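Local coordinates for putative glyoxalase superfamily protein (Ralstonia eutropha, PDB 3IUZ) that probably acts as an iron(II)-dependent dioxygenase of the 2-oxoadipate dioxygenase/decarboxylase family, within the glyoxalase superfamily, at residues A55-R60 with N234-A239; V79-A84 with T240-D245; T275-D280 with Y303-R308. All blocks are in the same frame, centred on the assembly; numbering follows the deposited sequence.

How the contacts relate
All three contacts meet around strand 238-242 of the large mixed sheet. Contact 2 pairs that strand with its antiparallel neighbour 80-87, while contact 3 lies one strand further on the other flank, where strand 293-306, parallel to 238-242, takes up the short strand 275-276. Contact 1 brings the end of helix 42-60 against the loop leading into strand 238-242. The centre of contact 1 lies about 13 Å from those of contacts 2 and 3, which are about 8 Å apart. Along the chain the segments of contacts 1 and 2 alternate, and contact 3 follows both, so strand 238-242 ties together early and late parts of the chain.

Contact 1 (A55-R60 with N234-A239)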
# COMPACT_ATOMS: atom_id res chain seq x y z
N ALA A 55 7.19 0.95 -6.54
CA ALA A 55 8.45 0.31 -6.86
C ALA A 55 8.86 -0.71 -5.80
O ALA A 55 9.45 -1.76 -6.13
CB ALA A 55 9.52 1.35 -7.07
N GLY A 56 8.57 -0.40 -4.54
CA GLY A 56 8.80 -1.29 -3.41
C GLY A 56 7.93 -2.55 -3.50
O GLY A 56 8.40 -3.66 -3.20
N ILE A 57 6.69 -2.42 -3.96
CA ILE A 57 5.84 -3.61 -4.21
C ILE A 57 6.45 -4.49 -5.28
O ILE A 57 6.55 -5.70 -5.10
CB ILE A 57 4.38 -3.31 -4.64
CG1 ILE A 57 3.43 -3.59 -3.49
CG2 ILE A 57 3.91 -4.20 -5.86
CD1 ILE A 57 3.51 -4.97 -2.95
N LEU A 58 6.86 -3.88 -6.39
CA LEU A 58 7.47 -4.62 -7.47
C LEU A 58 8.72 -5.40 -7.01
O LEU A 58 8.98 -6.50 -7.52
CB LEU A 58 7.82 -3.69 -8.64
CG LEU A 58 6.64 -3.04 -9.38
CD1 LEU A 58 7.19 -2.27 -10.58
CD2 LEU A 58 5.55 -4.09 -9.82
N ASP A 59 9.49 -4.83 -6.07
CA ASP A 59 10.68 -5.50 -5.57
C ASP A 59 10.33 -6.81 -4.85
O ASP A 59 11.19 -7.65 -4.69
CB ASP A 59 11.43 -4.63 -4.56
CG ASP A 59 12.07 -3.39 -5.18
OD1 ASP A 59 12.27 -3.35 -6.40
OD2 ASP A 59 12.39 -2.45 -4.41
N ARG A 60 9.12 -6.95 -4.32
CA ARG A 60 8.80 -8.18 -3.59
C ARG A 60 7.57 -8.94 -4.10
O ARG A 60 7.08 -9.89 -3.44
CB ARG A 60 8.64 -7.89 -2.12
CG ARG A 60 7.42 -7.11 -1.77
CD ARG A 60 7.44 -6.83 -0.28
NE ARG A 60 6.19 -6.19 0.08
CZ ARG A 60 5.94 -4.91 -0.15
NH1 ARG A 60 6.91 -4.15 -0.69
NH2 ARG A 60 4.75 -4.39 0.15
N ASN A 234 2.50 -3.55 8.33
CA ASN A 234 1.84 -2.53 7.53
C ASN A 234 2.37 -2.38 6.12
O ASN A 234 2.05 -1.40 5.43
CB ASN A 234 1.96 -1.17 8.24
CG ASN A 234 1.53 -1.22 9.70
OD1 ASN A 234 2.27 -0.75 10.58
ND2 ASN A 234 0.34 -1.73 9.98
N ALA A 235 3.17 -3.34 5.63
CA ALA A 235 3.59 -3.33 4.22
C ALA A 235 2.37 -3.44 3.31
O ALA A 235 1.38 -4.08 3.67
CB ALA A 235 4.54 -4.48 3.96
N PHE A 236 2.40 -2.85 2.13
CA PHE A 236 1.30 -3.01 1.14
C PHE A 236 0.93 -4.50 0.93
O PHE A 236 1.82 -5.34 0.68
CB PHE A 236 1.71 -2.42 -0.23
CG PHE A 236 1.43 -0.92 -0.44
CD1 PHE A 236 0.81 -0.13 0.52
CD2 PHE A 236 1.75 -0.33 -1.66
CE1 PHE A 236 0.57 1.23 0.26
CE2 PHE A 236 1.50 1.02 -1.92
CZ PHE A 236 0.90 1.78 -0.98
N ASN A 237 -0.36 -4.81 1.00
CA ASN A 237 -0.90 -6.13 0.75
C ASN A 237 -0.97 -6.36 -0.78
O ASN A 237 -0.75 -7.49 -1.27
CB ASN A 237 -2.29 -6.20 1.34
CG ASN A 237 -2.98 -7.52 1.08
OD1 ASN A 237 -3.80 -7.59 0.21
ND2 ASN A 237 -2.64 -8.57 1.85
N HIS A 238 -1.27 -5.29 -1.52
CA HIS A 238 -1.30 -5.35 -2.95
C HIS A 238 -1.26 -3.95 -3.54
O HIS A 238 -1.54 -2.95 -2.84
CB HIS A 238 -2.52 -6.17 -3.43
CG HIS A 238 -3.85 -5.51 -3.21
ND1 HIS A 238 -4.68 -5.84 -2.15
CD2 HIS A 238 -4.52 -4.57 -3.92
CE1 HIS A 238 -5.80 -5.14 -2.24
NE2 HIS A 238 -5.71 -4.33 -3.28
N ALA A 239 -0.83 -3.90 -4.79
CA ALA A 239 -0.98 -2.72 -5.62
C ALA A 239 -1.89 -3.07 -6.77
O ALA A 239 -1.87 -4.19 -7.27
CB ALA A 239 0.34 -2.25 -6.16
O HOH W 1 5.06 -1.72 1.45
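Ile57 reaches from the last turns of helix 42-60 to Phe236, and in the conformers described here the two side chains cross at about a right angle. CG1 of Ile57 lies 3.9 Å from CB of Phe236 and sits at the edge of the ring, near its plane, so the aromatic face is not what the isoleucine touches. Its other branch, CG2, meets CB of Ala239 at 4.1 Å. The contact is a helix end laid on the loop that enters strand 238-242, a central strand of the mixed sheet; the Phe236 side chain also touches Leu85 of strand 80-87. Arg60 comes in beside Ile57. Its CG stands between the backbone N and the carbonyl carbon (chi1 71°), and the chain then runs extended to NE. NH2 donates to the backbone O of Phe236 at 3.1 Å, in the guanidinium plane and on a lone pair of the carbonyl, though the N-H...O angle is only 145°. Ser301 OG also bonds to this oxygen. CD1 of Ile57 lies 3.4 Å above the guanidinium plane, toward its rim, and a water bridges NH2, weakly, to the backbone N of Phe236.

Contact 2 (V79-A84 with T240-D245); sequences VFDHGA and TDRVDD
An antiparallel strand pair in the mixed sheet, 80-87 against 238-242, frames this contact, with Phe80 and Asp241 facing each other as a non-hydrogen-bonded pair. Backbone bonds flank that pair: Arg242 N donates to Val79 O at 2.7 Å and Asp81 N to Thr240 O at 2.8 Å. The side chain of Asp241 adds to the ladder by taking the N-H of Val79 on OD1, met from above the carboxylate plane, while Tyr303 OH holds its OD2.

Asp81 and Arg242 form the salt bridge. The arginine approaches side-on and brings both NE and NH2 to one oxygen, OD1 of Asp81; NE lies 2.7 Å from it on the anti lone pair, and NH2 is 3.1 Å away, above the carboxylate plane. Both nitrogens point at OD1 within the guanidinium plane, yet the two flat groups stand 75° apart. A bend at chi3 (-54°) turns NE of Arg242 back to the aspartate. Arg308 NE makes a second salt bridge to OD1, so two arginines grip the same oxygen.

OD2 of Asp81 accepts from ND1 of His82 at 2.8 Å, in the ring plane, and this bond helps fix the imidazole's rotation. Over one face of that ring sits Thr240: its CB is 3.7 Å from the centroid in a CH-pi contact, and its OG1, bonded to Glu304 OE1, lies 3.1 Å above the plane toward the rim. With His238 and Glu304 close to His82, this part of the sheet is consistent with the two-histidine, one-glutamate iron site of dioxygenases in the glyoxalase superfamily.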
# COMPACT_ATOMS: atom_id res chain seq x y z
N VAL A 79 -1.39 2.39 -14.72
CA VAL A 79 -2.09 3.46 -13.98
C VAL A 79 -2.26 2.98 -12.58
O VAL A 79 -3.05 2.04 -12.35
CB VAL A 79 -3.43 3.78 -14.61
CG1 VAL A 79 -4.25 4.79 -13.72
CG2 VAL A 79 -3.17 4.29 -16.01
N PHE A 80 -1.48 3.56 -11.64
CA PHE A 80 -1.52 3.13 -10.26
C PHE A 80 -2.84 3.58 -9.63
O PHE A 80 -3.03 4.77 -9.34
CB PHE A 80 -0.34 3.64 -9.46
CG PHE A 80 -0.18 3.05 -8.08
CD1 PHE A 80 -0.77 1.84 -7.68
CD2 PHE A 80 0.61 3.72 -7.15
CE1 PHE A 80 -0.57 1.34 -6.40
CE2 PHE A 80 0.81 3.24 -5.93
CZ PHE A 80 0.24 2.04 -5.52
N ASP A 81 -3.73 2.62 -9.42
CA ASP A 81 -5.07 2.89 -8.95
C ASP A 81 -5.15 3.03 -7.45
O ASP A 81 -5.76 3.99 -6.95
CB ASP A 81 -6.00 1.78 -9.39
CG ASP A 81 -7.46 2.09 -9.07
OD1 ASP A 81 -8.13 2.71 -9.92
OD2 ASP A 81 -7.90 1.70 -7.98
N HIS A 82 -4.63 2.05 -6.71
CA HIS A 82 -4.59 2.12 -5.26
C HIS A 82 -3.61 1.10 -4.70
O HIS A 82 -3.37 0.06 -5.34
CB HIS A 82 -5.98 1.89 -4.68
CG HIS A 82 -6.50 0.49 -4.77
ND1 HIS A 82 -7.20 0.02 -5.86
CD2 HIS A 82 -6.49 -0.52 -3.86
CE1 HIS A 82 -7.60 -1.21 -5.61
NE2 HIS A 82 -7.16 -1.57 -4.41
N GLY A 83 -3.01 1.43 -3.55
CA GLY A 83 -2.32 0.45 -2.69
C GLY A 83 -3.20 0.14 -1.48
O GLY A 83 -3.93 1.04 -0.97
N ALA A 84 -3.20 -1.10 -1.03
CA ALA A 84 -4.03 -1.52 0.10
C ALA A 84 -3.08 -1.98 1.20
O ALA A 84 -2.13 -2.72 0.92
CB ALA A 84 -4.97 -2.64 -0.27
N THR A 240 -2.63 -2.06 -7.24
CA THR A 240 -3.64 -2.25 -8.27
C THR A 240 -3.44 -1.32 -9.43
O THR A 240 -3.13 -0.12 -9.25
CB THR A 240 -5.03 -2.07 -7.67
OG1 THR A 240 -5.17 -2.99 -6.58
CG2 THR A 240 -6.19 -2.31 -8.69
N ASP A 241 -3.67 -1.85 -10.62
CA ASP A 241 -3.31 -1.20 -11.88
C ASP A 241 -4.63 -1.03 -12.59
O ASP A 241 -5.37 -2.01 -12.77
CB ASP A 241 -2.33 -2.11 -12.64
CG ASP A 241 -1.88 -1.60 -13.99
OD1 ASP A 241 -2.37 -0.55 -14.49
OD2 ASP A 241 -0.98 -2.27 -14.58
N ARG A 242 -4.94 0.21 -12.96
CA ARG A 242 -6.21 0.54 -13.59
C ARG A 242 -6.11 0.35 -15.10
O ARG A 242 -5.34 1.08 -15.77
CB ARG A 242 -6.66 1.97 -13.26
CG ARG A 242 -8.05 2.28 -13.79
CD ARG A 242 -8.40 3.78 -13.61
NE ARG A 242 -8.23 4.20 -12.21
CZ ARG A 242 -8.24 5.45 -11.78
NH1 ARG A 242 -8.35 6.44 -12.66
NH2 ARG A 242 -8.13 5.72 -10.48
N VAL A 243 -6.85 -0.62 -15.63
CA VAL A 243 -6.77 -1.02 -17.03
C VAL A 243 -8.12 -0.88 -17.69
O VAL A 243 -9.17 -0.78 -17.02
CB VAL A 243 -6.21 -2.48 -17.20
CG1 VAL A 243 -4.77 -2.58 -16.62
CG2 VAL A 243 -7.12 -3.53 -16.51
N ASP A 244 -8.11 -0.87 -19.03
CA ASP A 244 -9.34 -0.70 -19.80
C ASP A 244 -10.26 -1.88 -19.69
O ASP A 244 -11.47 -1.70 -19.76
CB ASP A 244 -9.05 -0.56 -21.30
CG ASP A 244 -8.36 0.76 -21.66
OD1 ASP A 244 -8.51 1.77 -20.92
OD2 ASP A 244 -7.69 0.76 -22.72
N ASP A 245 -9.70 -3.08 -19.57
CA ASP A 245 -10.51 -4.29 -19.61
C ASP A 245 -9.90 -5.45 -18.86
O ASP A 245 -9.05 -6.17 -19.40
CB ASP A 245 -10.77 -4.72 -21.08
CG ASP A 245 -11.51 -6.08 -21.19
OD1 ASP A 245 -12.25 -6.51 -20.29
OD2 ASP A 245 -11.31 -6.74 -22.21
O HOH W 2 -8.43 4.98 -7.56

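Contact 3 (T275-D280 with Y303-R308); sequences TAFRAD and YEFITR
Short strand 275-276 pairs antiparallel with the end of strand 293-306, adding a two-residue beta ladder to the mixed sheet on the flank away from strand 238-242. Thr275 and Phe305 make the hydrogen-bonded pair: Phe305 N donates to Thr275 O at 2.7 Å, nearly straight at 168°, and Thr275 N returns the bond to Phe305 O at 2.9 Å. Ala276 and Glu304 form the adjacent non-hydrogen-bonded pair, with CA atoms just 4.0 Å apart, and CB of Ala276 rests 3.9 Å from CB of Glu304. The ladder is prolonged by Phe277, whose N donates to Tyr303 O although Phe277 has already left the strand.

On the Ala276 face, chi1 of Glu304 (174°) sets its CG anti to the backbone N, where it lies 3.4 Å from Thr275 O. The carboxylate looks to strand 238-242 through Thr240, and Gln274, just before strand 275-276, also bonds its OE1 through NE2. CE1 of Phe305 lies at the edge of the Tyr303 ring, in its plane.

The aromatic contact across the ladder is between Phe277 and Phe305. Their rings meet obliquely, planes 61° apart and centroids 5.6 Å apart, and Phe305 is also packed by Val246 and Leu249 of helix 246-252. Phe277 lies side by side with Tyr303, both pointing the same way, with CD2 of Phe277 4.0 Å from CB of Tyr303; Thr63 and Tyr67 of helix 62-73 adjoin the phenylalanine. At the closest point of the phenylalanine pair, CE2 of Phe277 stands 3.5 Å from CE2 of Phe305.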
# COMPACT_ATOMS: atom_id res chain seq x y z
N THR A 275 -9.53 -8.07 -10.67
CA THR A 275 -8.96 -9.42 -10.63
C THR A 275 -7.48 -9.32 -10.36
O THR A 275 -6.87 -8.27 -10.62
CB THR A 275 -9.27 -10.19 -11.92
OG1 THR A 275 -9.09 -11.60 -11.69
CG2 THR A 275 -8.44 -9.67 -13.10
N ALA A 276 -6.87 -10.39 -9.86
CA ALA A 276 -5.46 -10.32 -9.45
C ALA A 276 -4.66 -11.53 -9.85
O ALA A 276 -5.20 -12.60 -10.05
CB ALA A 276 -5.38 -10.13 -7.90
N PHE A 277 -3.35 -11.35 -9.90
CA PHE A 277 -2.44 -12.48 -9.74
C PHE A 277 -2.51 -12.98 -8.32
O PHE A 277 -2.76 -12.22 -7.38
CB PHE A 277 -0.99 -12.11 -10.01
CG PHE A 277 -0.73 -11.70 -11.41
CD1 PHE A 277 -0.68 -12.64 -12.43
CD2 PHE A 277 -0.50 -10.39 -11.74
CE1 PHE A 277 -0.43 -12.28 -13.72
CE2 PHE A 277 -0.25 -10.01 -13.06
CZ PHE A 277 -0.22 -10.95 -14.04
N ARG A 278 -2.29 -14.29 -8.14
CA ARG A 278 -2.13 -14.82 -6.79
C ARG A 278 -0.88 -14.20 -6.17
O ARG A 278 0.04 -13.74 -6.87
CB ARG A 278 -2.07 -16.36 -6.81
CG ARG A 278 -3.42 -17.03 -7.08
CD ARG A 278 -3.32 -18.40 -7.75
NE ARG A 278 -4.65 -18.97 -8.09
CZ ARG A 278 -5.02 -19.39 -9.31
NH1 ARG A 278 -4.18 -19.38 -10.35
NH2 ARG A 278 -6.23 -19.89 -9.48
N ALA A 279 -0.85 -14.21 -4.85
CA ALA A 279 0.24 -13.66 -4.09
C ALA A 279 1.48 -14.53 -4.22
O ALA A 279 1.42 -15.75 -4.17
CB ALA A 279 -0.14 -13.47 -2.58
N ASP A 280 2.60 -13.87 -4.36
CA ASP A 280 3.87 -14.54 -4.41
C ASP A 280 4.30 -14.93 -2.99
O ASP A 280 4.16 -14.14 -2.07
CB ASP A 280 4.87 -13.54 -5.03
CG ASP A 280 4.60 -13.33 -6.52
OD1 ASP A 280 4.60 -14.36 -7.26
OD2 ASP A 280 4.38 -12.19 -6.94
N TYR A 303 -0.29 -8.38 -7.10
CA TYR A 303 -0.53 -7.33 -8.09
C TYR A 303 -1.91 -7.57 -8.66
O TYR A 303 -2.23 -8.68 -9.09
CB TYR A 303 0.51 -7.42 -9.20
CG TYR A 303 0.58 -6.23 -10.15
CD1 TYR A 303 -0.24 -6.14 -11.26
CD2 TYR A 303 1.53 -5.25 -9.97
CE1 TYR A 303 -0.16 -5.07 -12.14
CE2 TYR A 303 1.65 -4.20 -10.87
CZ TYR A 303 0.81 -4.10 -11.92
OH TYR A 303 0.91 -3.02 -12.79
N GLU A 304 -2.72 -6.52 -8.67
CA GLU A 304 -4.11 -6.60 -8.99
C GLU A 304 -4.47 -5.63 -10.12
O GLU A 304 -3.82 -4.60 -10.30
CB GLU A 304 -4.94 -6.26 -7.73
CG GLU A 304 -6.48 -6.16 -7.93
CD GLU A 304 -7.18 -5.81 -6.63
OE1 GLU A 304 -7.28 -4.62 -6.28
OE2 GLU A 304 -7.58 -6.76 -5.94
N PHE A 305 -5.51 -5.97 -10.85
CA PHE A 305 -6.02 -5.17 -11.93
C PHE A 305 -7.44 -4.72 -11.62
O PHE A 305 -8.23 -5.45 -11.01
CB PHE A 305 -6.07 -5.97 -13.23
CG PHE A 305 -4.74 -6.43 -13.68
CD1 PHE A 305 -3.85 -5.58 -14.27
CD2 PHE A 305 -4.36 -7.74 -13.50
CE1 PHE A 305 -2.60 -6.00 -14.69
CE2 PHE A 305 -3.10 -8.16 -13.95
CZ PHE A 305 -2.24 -7.27 -14.53
N ILE A 306 -7.79 -3.52 -12.11
CA ILE A 306 -9.11 -2.98 -11.86
C ILE A 306 -9.55 -2.22 -13.10
O ILE A 306 -8.73 -1.58 -13.76
CB ILE A 306 -9.11 -2.03 -10.64
CG1 ILE A 306 -10.55 -1.66 -10.22
CG2 ILE A 306 -8.25 -0.79 -10.91
CD1 ILE A 306 -10.58 -1.18 -8.70
N THR A 307 -10.83 -2.33 -13.42
CA THR A 307 -11.46 -1.45 -14.40
C THR A 307 -12.57 -0.64 -13.68
O THR A 307 -13.36 -1.19 -12.89
CB THR A 307 -12.02 -2.25 -15.62
OG1 THR A 307 -10.94 -2.71 -16.43
CG2 THR A 307 -12.94 -1.39 -16.49
N ARG A 308 -12.61 0.66 -13.93
CA ARG A 308 -13.57 1.53 -13.27
C ARG A 308 -14.33 2.24 -14.38
O ARG A 308 -13.74 3.02 -15.14
CB ARG A 308 -12.90 2.57 -12.39
CG ARG A 308 -12.20 2.05 -11.21
CD ARG A 308 -11.52 3.22 -10.48
NE ARG A 308 -10.86 2.78 -9.26
CZ ARG A 308 -11.47 2.34 -8.17
NH1 ARG A 308 -12.81 2.30 -8.06
NH2 ARG A 308 -10.72 1.98 -7.14
O HOH W 3 1.23 -11.21 -7.46